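Side-chain contact in phosphate-binding protein PstS 2 (Streptococcus pneumoniae, PDB 4H1X), which probably serves as the solute-binding component of the PstSACB ABC transporter complex involved in phosphate import: residues Met170-Leu173 / Ala174-Tyr177. Sequence-based numbering, arbitrary orientation. Where two conformers were deposited one is given.
Sequences MEKL and AEAY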
loop_
_atom_site.group_PDB
_atom_site.type_symbol
_atom_site.label_atom_id
_atom_site.label_comp_id
_atom_site.label_asym_id
_atom_site.label_seq_id
_atom_site.Cartn_x
_atom_site.Cartn_y
_atom_site.Cartn_z
HETATM N N MSE A 170 2.150 10.226 3.380
HETATM C CA MSE A 170 2.679 11.512 2.925
HETATM C C MSE A 170 2.320 12.605 3.934
HETATM O O MSE A 170 3.171 13.439 4.242
HETATM C CB MSE A 170 2.133 11.842 1.529
HETATM C CG MSE A 170 2.779 13.044 0.912
HETATM SE SE MSE A 170 4.770 12.893 0.935
HETATM C CE MSE A 170 5.059 11.412 -0.029
ATOM N N GLU A 171 1.077 12.570 4.481
ATOM C CA GLU A 171 0.614 13.520 5.496
ATOM C C GLU A 171 1.546 13.450 6.730
ATOM O O GLU A 171 1.973 14.486 7.234
ATOM C CB GLU A 171 -0.857 13.238 5.866
ATOM C CG GLU A 171 -1.853 13.735 4.821
ATOM C CD GLU A 171 -3.189 13.017 4.668
ATOM O OE1 GLU A 171 -3.672 12.396 5.645
ATOM O OE2 GLU A 171 -3.777 13.123 3.567
ATOM N N LYS A 172 1.893 12.221 7.186
ATOM C CA LYS A 172 2.787 12.047 8.358
ATOM C C LYS A 172 4.181 12.657 8.056
ATOM O O LYS A 172 4.792 13.321 8.906
ATOM C CB LYS A 172 2.923 10.550 8.749
ATOM C CG LYS A 172 1.609 9.823 9.136
ATOM C CD LYS A 172 0.983 10.401 10.397
ATOM C CE LYS A 172 -0.179 9.545 10.865
ATOM N NZ LYS A 172 -0.914 10.220 11.961
ATOM N N LEU A 173 4.661 12.441 6.838
ATOM C CA LEU A 173 5.980 12.958 6.424
ATOM C C LEU A 173 5.943 14.478 6.332
ATOM O O LEU A 173 6.868 15.120 6.847
ATOM C CB LEU A 173 6.440 12.329 5.117
ATOM C CG LEU A 173 6.863 10.842 5.232
ATOM C CD1 LEU A 173 6.884 10.163 3.867
ATOM C CD2 LEU A 173 8.267 10.683 5.926
ATOM N N ALA A 174 4.850 15.050 5.773
ATOM C CA ALA A 174 4.667 16.500 5.713
ATOM C C ALA A 174 4.616 17.101 7.125
ATOM O O ALA A 174 5.253 18.129 7.352
ATOM C CB ALA A 174 3.401 16.841 4.953
ATOM N N GLU A 175 3.918 16.442 8.085
ATOM C CA GLU A 175 3.825 16.949 9.472
ATOM C C GLU A 175 5.205 17.052 10.099
ATOM O O GLU A 175 5.534 18.077 10.717
ATOM C CB GLU A 175 2.976 16.002 10.344
ATOM C CG GLU A 175 1.492 15.959 10.061
ATOM C CD GLU A 175 0.791 14.912 10.908
ATOM O OE1 GLU A 175 1.478 14.083 11.547
ATOM O OE2 GLU A 175 -0.457 14.930 10.942
ATOM N N ALA A 176 6.008 15.968 9.972
ATOM C CA ALA A 176 7.351 15.924 10.576
ATOM C C ALA A 176 8.265 16.957 9.915
ATOM O O ALA A 176 9.023 17.623 10.612
ATOM C CB ALA A 176 7.942 14.520 10.459
ATOM N N TYR A 177 8.143 17.137 8.584
ATOM C CA TYR A 177 8.945 18.116 7.859
ATOM C C TYR A 177 8.596 19.552 8.278
ATOM O O TYR A 177 9.505 20.361 8.466
ATOM C CB TYR A 177 8.761 17.956 6.347
ATOM C CG TYR A 177 9.624 18.897 5.525
ATOM C CD1 TYR A 177 10.968 18.617 5.294
ATOM C CD2 TYR A 177 9.077 20.026 4.919
ATOM C CE1 TYR A 177 11.742 19.428 4.461
ATOM C CE2 TYR A 177 9.849 20.865 4.119
ATOM C CZ TYR A 177 11.176 20.550 3.880
ATOM O OH TYR A 177 11.941 21.375 3.103
HETATM O O HOH W 1 4.357 12.790 11.605
HETATM O O HOH W 2 -1.612 12.662 11.150
#
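Met170 to Leu173 and Ala174 to Tyr177 form two successive turns of one alpha-helix, each carbonyl of the first accepting the N-H four residues on, from Ala174 N to Met170 O at 2.8 Å through to Ala176 N to Lys172 O at 3.1 Å and Tyr177 N to Leu173 O. This helix, 164-180, is the crossover of a beta-alpha-beta unit between parallel strands 155-162 and 183-190, in a periplasmic binding protein fold, and it is amphipathic. On the outer face Lys172 and Glu175, three residues apart, run side by side in the same direction. The lysine chain bends at chi2 (-64°), which lays its methylene CD 3.9 Å from Glu175 OE1, while the charged NZ stays 4.6 Å from that oxygen, beyond a salt bridge. A water links the two charges through the other carboxylate oxygen: it accepts from Lys172 NZ at 2.7 Å and donates to Glu175 OE2 at 2.6 Å. Long, flexible charged chains suit this hydrated surface, where opposite charges one turn apart probably attract. The buried face carries apolar groups. Met170, a selenomethionine, rests on Phe121 and Ile188, and Leu173 on Val133. Ala174 CB lies 3.5 Å from Met170 O, as ordinary helix geometry sets it, and its lone methyl suits a buried place. The Tyr177 side chain packs against Val184 and Ile186, its ring edge-to-face with that of Phe121, and its hydroxyl is hydrogen-bonded to the Asp120 carboxylate. Back at the surface, a second water donates both to Lys172 O, a carbonyl already bonded to Ala176 N, and to Glu175 OE1, 3.2 Å from the water oxygen.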